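Local coordinates for protein putative chorismate mutase (Yersinia pestis biovar Microtus str. 91001, PDB 2GBB) that catalyses the Claisen rearrangement of chorismate to prephenate, as a secreted, all-helical chorismate mutase, at residues Y16-A21 with Q83-W88; L29-R34 with A71-Y76; A127-T132 with A145-F150. One frame throughout, in Å; residues are numbered along the deposited sequence.

Contact 1: residues Y16-A21 with Q83-W88; sequences YMKDVA and QPEPGW. With SO4 (sulfate ion), chain F.
Charge pairing and aromatic packing meet at a single lysine, K18, which reaches from helix 17-26 to E85 and W88. In the salt bridge, NZ of K18 gives a hydrogen bond to the syn lone pair of E85 OE1 at 2.7 Å; the other oxygen, OE2, is taken by NE1 of W80. A sulfate is gripped by the same ammonium, with K18 NZ 3.0 Å from sulfate O2 and 3.1 Å from O1. Lysine suits the place because its long chain, extended from a CG that stands anti to the backbone N (chi1 -176°), carries one charge to both anions.

The partners sit on a type II beta turn, E85 to W88, in the loop joining helices 55-82 and 93-117 of this helical bundle. P86 and G87 occupy its corner, and glycine readily adopts the positive phi there.

The K18 chain runs antiparallel to the indole, laid over one face. K18 NZ lies 4.1 Å from the centroid of the W88 five-membered ring, a cation-pi contact 5° off the normal, while K18 CE makes a CH-pi contact with the six-membered ring. D19 OD1, bonded to the backbone N of K91, comes within 3.6 Å of W88 CZ2.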
# COMPACT_ATOMS: atom_id res chain seq x y z
N TYR A 16 14.34 -5.31 5.46
CA TYR A 16 14.65 -5.34 4.03
C TYR A 16 13.48 -5.01 3.11
O TYR A 16 13.65 -4.93 1.92
CB TYR A 16 15.20 -6.73 3.65
CG TYR A 16 16.58 -6.88 4.20
CD1 TYR A 16 17.64 -6.14 3.65
CD2 TYR A 16 16.84 -7.70 5.30
CE1 TYR A 16 18.94 -6.20 4.20
CE2 TYR A 16 18.16 -7.79 5.84
CZ TYR A 16 19.18 -7.02 5.28
OH TYR A 16 20.48 -7.06 5.81
N MSE A 17 12.29 -4.85 3.65
CA MSE A 17 11.11 -4.81 2.80
C MSE A 17 10.89 -3.45 2.14
O MSE A 17 10.23 -3.34 1.09
CB MSE A 17 9.89 -5.24 3.60
CG MSE A 17 10.01 -6.70 4.06
SE MSE A 17 10.38 -7.91 2.58
CE MSE A 17 10.71 -9.41 3.67
N LYS A 18 11.48 -2.42 2.74
CA LYS A 18 11.53 -1.11 2.08
C LYS A 18 12.30 -1.25 0.77
O LYS A 18 11.84 -0.74 -0.23
CB LYS A 18 12.11 -0.00 2.97
CG LYS A 18 12.05 1.40 2.28
CD LYS A 18 12.92 2.41 3.00
CE LYS A 18 12.76 3.84 2.45
NZ LYS A 18 13.46 4.77 3.43
N ASP A 19 13.43 -1.97 0.76
CA ASP A 19 14.15 -2.17 -0.51
C ASP A 19 13.34 -2.94 -1.53
O ASP A 19 13.45 -2.63 -2.73
CB ASP A 19 15.43 -2.94 -0.31
CG ASP A 19 16.52 -2.08 0.34
OD1 ASP A 19 17.02 -1.17 -0.32
OD2 ASP A 19 16.81 -2.29 1.51
N VAL A 20 12.58 -3.95 -1.08
CA VAL A 20 11.77 -4.75 -2.01
C VAL A 20 10.68 -3.87 -2.60
O VAL A 20 10.47 -3.87 -3.79
CB VAL A 20 11.16 -6.02 -1.33
CG1 VAL A 20 10.29 -6.84 -2.33
CG2 VAL A 20 12.28 -6.94 -0.71
N ALA A 21 10.04 -3.05 -1.75
CA ALA A 21 9.01 -2.09 -2.16
C ALA A 21 9.58 -1.13 -3.18
O ALA A 21 8.91 -0.80 -4.17
CB ALA A 21 8.49 -1.29 -0.94
N GLN A 83 5.11 11.57 -1.70
CA GLN A 83 6.36 11.95 -1.05
C GLN A 83 7.50 11.02 -1.40
O GLN A 83 7.85 10.18 -0.58
CB GLN A 83 6.19 11.90 0.46
CG GLN A 83 5.67 13.16 1.07
CD GLN A 83 5.18 12.92 2.47
OE1 GLN A 83 4.42 11.81 2.67
NE2 GLN A 83 5.47 13.70 3.37
N PRO A 84 8.10 11.19 -2.59
CA PRO A 84 8.96 10.16 -3.23
C PRO A 84 10.47 9.98 -2.90
O PRO A 84 11.20 9.46 -3.76
CB PRO A 84 8.83 10.48 -4.72
CG PRO A 84 8.54 11.97 -4.76
CD PRO A 84 7.95 12.38 -3.42
N GLU A 85 10.96 10.34 -1.73
CA GLU A 85 12.35 9.91 -1.33
C GLU A 85 13.46 9.80 -2.43
O GLU A 85 14.09 8.75 -2.56
CB GLU A 85 12.28 8.57 -0.60
CG GLU A 85 11.97 8.70 0.84
CD GLU A 85 12.13 7.39 1.59
OE1 GLU A 85 13.25 7.13 2.09
OE2 GLU A 85 11.12 6.65 1.71
N PRO A 86 13.73 10.89 -3.19
CA PRO A 86 14.71 10.76 -4.28
C PRO A 86 16.13 10.60 -3.70
O PRO A 86 16.40 11.07 -2.60
CB PRO A 86 14.59 12.11 -5.05
CG PRO A 86 13.34 12.76 -4.53
CD PRO A 86 13.22 12.27 -3.10
N GLY A 87 17.02 9.91 -4.40
CA GLY A 87 18.31 9.59 -3.74
C GLY A 87 18.29 8.83 -2.40
O GLY A 87 19.30 8.82 -1.68
N TRP A 88 17.14 8.25 -2.02
CA TRP A 88 17.18 6.94 -1.36
C TRP A 88 16.99 5.99 -2.52
O TRP A 88 16.08 6.16 -3.32
CB TRP A 88 16.07 6.67 -0.33
CG TRP A 88 16.03 5.18 0.07
CD1 TRP A 88 16.81 4.57 1.00
CD2 TRP A 88 15.18 4.14 -0.48
NE1 TRP A 88 16.51 3.23 1.08
CE2 TRP A 88 15.52 2.93 0.18
CE3 TRP A 88 14.19 4.11 -1.47
CZ2 TRP A 88 14.88 1.71 -0.10
CZ3 TRP A 88 13.55 2.88 -1.75
CH2 TRP A 88 13.91 1.70 -1.07
S SO4 F . 12.16 5.14 6.69
O1 SO4 F . 11.33 4.56 5.66
O2 SO4 F . 13.55 4.82 6.40
O3 SO4 F . 11.97 6.59 6.71
O4 SO4 F . 11.79 4.61 8.00

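Contact 2: residues L29-R34 with A71-Y76. With SO4 (sulfate ion), chain I; SO4 (sulfate ion), chain F.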
# COMPACT_ATOMS: atom_id res chain seq x y z
N LEU A 29 5.98 -2.89 -10.60
CA LEU A 29 5.52 -4.25 -10.37
C LEU A 29 4.51 -4.33 -9.23
O LEU A 29 4.62 -3.56 -8.25
CB LEU A 29 6.68 -5.21 -10.08
CG LEU A 29 7.66 -5.49 -11.22
CD1 LEU A 29 8.97 -5.99 -10.68
CD2 LEU A 29 7.11 -6.40 -12.23
N PRO A 30 3.54 -5.25 -9.34
CA PRO A 30 2.60 -5.46 -8.25
C PRO A 30 3.34 -5.92 -6.96
O PRO A 30 4.35 -6.61 -7.03
CB PRO A 30 1.66 -6.58 -8.72
CG PRO A 30 2.22 -7.05 -10.08
CD PRO A 30 3.29 -6.10 -10.52
N ILE A 31 2.80 -5.53 -5.81
CA ILE A 31 3.35 -5.97 -4.51
C ILE A 31 3.19 -7.47 -4.32
O ILE A 31 4.14 -8.14 -3.85
CB ILE A 31 2.70 -5.24 -3.34
CG1 ILE A 31 3.15 -3.76 -3.34
CG2 ILE A 31 3.01 -5.99 -1.98
CD1 ILE A 31 4.70 -3.57 -3.75
N GLU A 32 2.01 -7.98 -4.71
CA GLU A 32 1.69 -9.39 -4.55
C GLU A 32 2.14 -10.22 -5.74
O GLU A 32 1.79 -9.95 -6.89
CB GLU A 32 0.20 -9.60 -4.32
CG GLU A 32 -0.14 -11.06 -3.92
CD GLU A 32 -1.62 -11.22 -3.56
OE1 GLU A 32 -2.04 -10.72 -2.47
OE2 GLU A 32 -2.35 -11.82 -4.36
N ASP A 33 2.94 -11.23 -5.47
CA ASP A 33 3.50 -12.07 -6.51
C ASP A 33 3.50 -13.48 -5.92
O ASP A 33 4.39 -13.82 -5.13
CB ASP A 33 4.92 -11.59 -6.86
CG ASP A 33 5.68 -12.59 -7.78
OD1 ASP A 33 5.10 -13.61 -8.16
OD2 ASP A 33 6.88 -12.39 -8.06
N ARG A 34 2.46 -14.26 -6.26
CA ARG A 34 2.18 -15.56 -5.69
C ARG A 34 3.20 -16.61 -6.05
O ARG A 34 3.44 -17.53 -5.26
CB ARG A 34 0.81 -16.07 -6.12
CG ARG A 34 -0.29 -15.37 -5.33
CD ARG A 34 -1.71 -15.69 -5.79
NE ARG A 34 -2.61 -15.23 -4.72
CZ ARG A 34 -3.81 -15.71 -4.45
NH1 ARG A 34 -4.37 -16.66 -5.19
NH2 ARG A 34 -4.48 -15.23 -3.41
N ALA A 71 2.32 -5.79 3.74
CA ALA A 71 1.71 -4.63 4.39
C ALA A 71 2.71 -3.44 4.35
O ALA A 71 2.37 -2.32 3.98
CB ALA A 71 1.26 -4.99 5.84
N ILE A 72 3.95 -3.71 4.70
CA ILE A 72 5.00 -2.70 4.71
C ILE A 72 5.21 -2.09 3.33
O ILE A 72 5.28 -0.84 3.16
CB ILE A 72 6.31 -3.32 5.20
CG1 ILE A 72 6.23 -3.57 6.71
CG2 ILE A 72 7.48 -2.43 4.78
CD1 ILE A 72 7.46 -4.30 7.28
N GLN A 73 5.31 -2.98 2.34
CA GLN A 73 5.55 -2.59 0.96
C GLN A 73 4.40 -1.77 0.42
O GLN A 73 4.63 -0.77 -0.23
CB GLN A 73 5.74 -3.81 0.07
CG GLN A 73 7.01 -4.66 0.41
CD GLN A 73 6.99 -5.94 -0.39
OE1 GLN A 73 6.98 -5.78 -1.66
NE2 GLN A 73 6.85 -7.07 0.15
N TYR A 74 3.18 -2.20 0.68
CA TYR A 74 2.01 -1.45 0.21
C TYR A 74 2.00 0.01 0.73
O TYR A 74 1.74 0.95 -0.02
CB TYR A 74 0.74 -2.12 0.74
CG TYR A 74 0.20 -3.24 -0.14
CD1 TYR A 74 0.06 -3.06 -1.52
CD2 TYR A 74 -0.12 -4.51 0.43
CE1 TYR A 74 -0.44 -4.09 -2.33
CE2 TYR A 74 -0.61 -5.53 -0.36
CZ TYR A 74 -0.75 -5.33 -1.71
OH TYR A 74 -1.23 -6.37 -2.42
N ARG A 75 2.33 0.14 2.02
CA ARG A 75 2.40 1.39 2.72
C ARG A 75 3.48 2.28 2.14
O ARG A 75 3.22 3.47 1.94
CB ARG A 75 2.57 1.12 4.21
CG ARG A 75 1.23 0.76 4.83
CD ARG A 75 1.27 0.40 6.34
NE ARG A 75 -0.03 -0.21 6.69
CZ ARG A 75 -0.19 -1.34 7.37
NH1 ARG A 75 0.88 -2.01 7.82
NH2 ARG A 75 -1.43 -1.83 7.58
N TYR A 76 4.65 1.71 1.80
CA TYR A 76 5.67 2.46 1.11
C TYR A 76 5.20 2.91 -0.25
O TYR A 76 5.47 4.06 -0.64
CB TYR A 76 7.01 1.71 0.99
CG TYR A 76 7.89 1.88 2.25
CD1 TYR A 76 8.54 3.11 2.51
CD2 TYR A 76 8.01 0.86 3.18
CE1 TYR A 76 9.34 3.29 3.68
CE2 TYR A 76 8.83 0.97 4.30
CZ TYR A 76 9.48 2.21 4.57
OH TYR A 76 10.26 2.33 5.72
S SO4 I . -0.24 -3.87 -6.13
O1 SO4 I . -1.44 -4.62 -5.83
O2 SO4 I . 0.48 -4.41 -7.22
O3 SO4 I . -0.74 -2.58 -6.41
O4 SO4 I . 0.62 -3.88 -4.99
S SO4 F . 12.16 5.14 6.69
O1 SO4 F . 11.33 4.56 5.66
O2 SO4 F . 13.55 4.82 6.40
O3 SO4 F . 11.97 6.59 6.71
O4 SO4 F . 11.79 4.61 8.00
O HOH W 1 -0.56 -6.72 -5.24
O HOH W 2 -1.84 -8.71 -1.07
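The hydroxyl of Y74 is gripped by two waters, and each of them carries it on to E32. One stands 2.9 Å from Y74 OH and accepts from E32 N, also at 2.9 Å; the other is 2.8 Å from Y74 OH and donates to E32 OE1, an oxygen that K70 also pairs with. These waters bridge the loop between helices 17-26 and 34-50 to the long helix 55-82, two elements of the all-helical chorismate mutase fold that both contribute to the probable substrate site: D33, at the N-cap of helix 34-50 with a weak bond to Q36 N, from the loop, and A71, I72 and Q73 from the helix.

The direct contact is apolar. I31 lies against Y74 and puts CG2 over the centre of its ring, a CH-pi contact 3.8 Å from the centroid and 11° off the normal, with CB 3.5 Å from Y74 CE1. A branched side chain suits this place: with CG2 anti to the backbone N, CG1 (chi1 -70°) is left to lead toward Q73. A sulfate lies beside I31 N and the Y74 ring edge and also binds I31 N of the second subunit, but its oxygens crowd their neighbours and its exact placement is doubtful. Q73 OE1 accepts from K24 NZ, and the methyl CD1 of I31 rests 3.8 Å from that oxygen.

Contact 3: residues A127-T132 with A145-F150; sequences AHFINT and AIFSTF. With SO4 (sulfate ion), chain H.
F129 is the bump of this interface: its ring stands out from helix 126-132 and fills a hollow on helix 140-150 formed by I146, F147 and F150. The two short helical segments run at 136° to one another, their axes 10.0 Å apart at closest approach. A chi1 of -96°, away from the usual staggered values, turns the phenyl into the hollow.

Three different walls receive it. F147 sets its edge against the F129 face in a T-shaped pair, the centroids 5.0 Å apart and the planes at 68°; CD1 of F147 lies 3.6 Å from F129 CG, over the rim of the ring and not its middle. The far end of the bump, CZ of F129, points into the face of F150, sitting over the centre of that ring and 3.5 Å from F150 CD2, although the two planes are oblique to each other. The third wall is aliphatic: I146 CG2 meets the edge of F129 at CE2, 4.1 Å away, and I10 of helix 7-14 touches both F129 and I146. Backbone closes one side too, with F147 CA 3.8 Å from F129 CD2.

Another side of helix 126-132 is polar. H128 ND1 and N131 ND2 donate to a sulfate, at 2.9 Å to its O3 and 2.6 Å to its O4. T132 OG1 bonds back to H128 O. Phenylalanine suits F129 and F150, which are buried, since it needs no polar partner, and F129, F147 and F150 together make an aromatic cluster joining two short helices of an alpha-helical bundle.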
# COMPACT_ATOMS: atom_id res chain seq x y z
N ALA A 127 4.05 -9.26 24.26
CA ALA A 127 4.56 -7.91 24.51
C ALA A 127 6.01 -7.76 24.09
O ALA A 127 6.44 -6.69 23.65
CB ALA A 127 4.42 -7.58 25.98
N HIS A 128 6.78 -8.83 24.25
CA HIS A 128 8.13 -8.86 23.74
C HIS A 128 8.16 -8.71 22.21
O HIS A 128 8.97 -7.95 21.69
CB HIS A 128 8.84 -10.14 24.17
CG HIS A 128 10.28 -10.17 23.77
ND1 HIS A 128 11.23 -9.32 24.32
CD2 HIS A 128 10.94 -10.95 22.88
CE1 HIS A 128 12.41 -9.57 23.78
NE2 HIS A 128 12.26 -10.55 22.90
N PHE A 129 7.29 -9.43 21.51
CA PHE A 129 7.20 -9.33 20.05
C PHE A 129 6.86 -7.92 19.60
O PHE A 129 7.57 -7.32 18.77
CB PHE A 129 6.18 -10.33 19.48
CG PHE A 129 6.80 -11.63 19.02
CD1 PHE A 129 7.57 -12.40 19.88
CD2 PHE A 129 6.59 -12.08 17.71
CE1 PHE A 129 8.12 -13.61 19.44
CE2 PHE A 129 7.16 -13.29 17.27
CZ PHE A 129 7.91 -14.04 18.13
N ILE A 130 5.81 -7.35 20.17
CA ILE A 130 5.49 -5.95 19.86
C ILE A 130 6.67 -4.98 20.08
O ILE A 130 7.01 -4.20 19.19
CB ILE A 130 4.25 -5.47 20.64
CG1 ILE A 130 3.01 -6.28 20.22
CG2 ILE A 130 4.06 -3.92 20.46
CD1 ILE A 130 2.49 -5.96 18.82
N ASN A 131 7.30 -5.04 21.25
CA ASN A 131 8.38 -4.11 21.58
C ASN A 131 9.64 -4.32 20.75
O ASN A 131 10.47 -3.40 20.65
CB ASN A 131 8.72 -4.20 23.09
CG ASN A 131 7.56 -3.75 24.00
OD1 ASN A 131 6.62 -3.04 23.57
ND2 ASN A 131 7.62 -4.16 25.28
N THR A 132 9.77 -5.51 20.16
CA THR A 132 10.99 -5.90 19.46
C THR A 132 10.82 -5.78 17.95
O THR A 132 11.75 -5.41 17.24
CB THR A 132 11.41 -7.37 19.77
OG1 THR A 132 11.44 -7.56 21.18
CG2 THR A 132 12.78 -7.70 19.17
N ALA A 145 -0.27 -11.12 14.34
CA ALA A 145 -0.43 -12.28 13.47
C ALA A 145 0.87 -13.12 13.37
O ALA A 145 0.86 -14.36 13.30
CB ALA A 145 -0.94 -11.80 12.03
N ILE A 146 2.00 -12.45 13.45
CA ILE A 146 3.26 -13.16 13.37
C ILE A 146 3.47 -13.92 14.66
O ILE A 146 3.93 -15.08 14.64
CB ILE A 146 4.43 -12.23 13.15
CG1 ILE A 146 4.42 -11.72 11.71
CG2 ILE A 146 5.76 -12.97 13.47
CD1 ILE A 146 5.44 -10.71 11.47
N PHE A 147 3.15 -13.27 15.78
CA PHE A 147 3.29 -13.89 17.11
C PHE A 147 2.37 -15.09 17.24
O PHE A 147 2.75 -16.11 17.75
CB PHE A 147 2.94 -12.91 18.25
CG PHE A 147 3.04 -13.54 19.65
CD1 PHE A 147 4.28 -13.88 20.18
CD2 PHE A 147 1.89 -13.80 20.39
CE1 PHE A 147 4.39 -14.47 21.45
CE2 PHE A 147 1.97 -14.38 21.68
CZ PHE A 147 3.21 -14.71 22.22
N SER A 148 1.13 -14.97 16.79
CA SER A 148 0.28 -16.08 17.04
C SER A 148 0.67 -17.30 16.20
O SER A 148 0.55 -18.44 16.67
CB SER A 148 -1.19 -15.68 16.93
OG SER A 148 -1.52 -15.39 15.60
N THR A 149 1.18 -17.09 14.98
CA THR A 149 1.60 -18.25 14.13
C THR A 149 2.92 -18.85 14.60
O THR A 149 3.19 -20.05 14.46
CB THR A 149 1.72 -17.84 12.63
OG1 THR A 149 2.49 -16.65 12.56
CG2 THR A 149 0.36 -17.49 12.04
N PHE A 150 3.78 -17.99 15.10
CA PHE A 150 5.06 -18.40 15.68
C PHE A 150 4.84 -19.49 16.76
O PHE A 150 5.57 -20.49 16.83
CB PHE A 150 5.74 -17.14 16.24
CG PHE A 150 6.73 -17.39 17.32
CD1 PHE A 150 8.04 -17.74 17.01
CD2 PHE A 150 6.37 -17.19 18.67
CE1 PHE A 150 8.99 -17.96 18.05
CE2 PHE A 150 7.30 -17.38 19.69
CZ PHE A 150 8.62 -17.78 19.37
S SO4 H . 10.00 -6.60 26.37
O1 SO4 H . 9.31 -7.70 27.05
O2 SO4 H . 11.43 -6.66 26.73
O3 SO4 H . 9.90 -6.77 24.93
O4 SO4 H . 9.43 -5.31 26.72

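Contacts 1 and 2 are neighbours, their centres about 12 Å apart, and they interlock through helix 17-26 lying on helix 55-82: V20 CG1 packs 3.5 Å from Q73 OE1, and K18 CG is equally near Y76 CZ. One sulfate joins them, bound by K18 of contact 1 and by Y76 OH of contact 2. The probable substrate pocket lies beside this junction, where Q73 NE2 binds a citrate. Contact 3 stands apart, its centre about 25 Å from that of contact 1 and about 21 Å from that of contact 2, and touches neither. Its link to the probable site is I146, whose side chain is about 8 Å from those of I72 and R13, without touching.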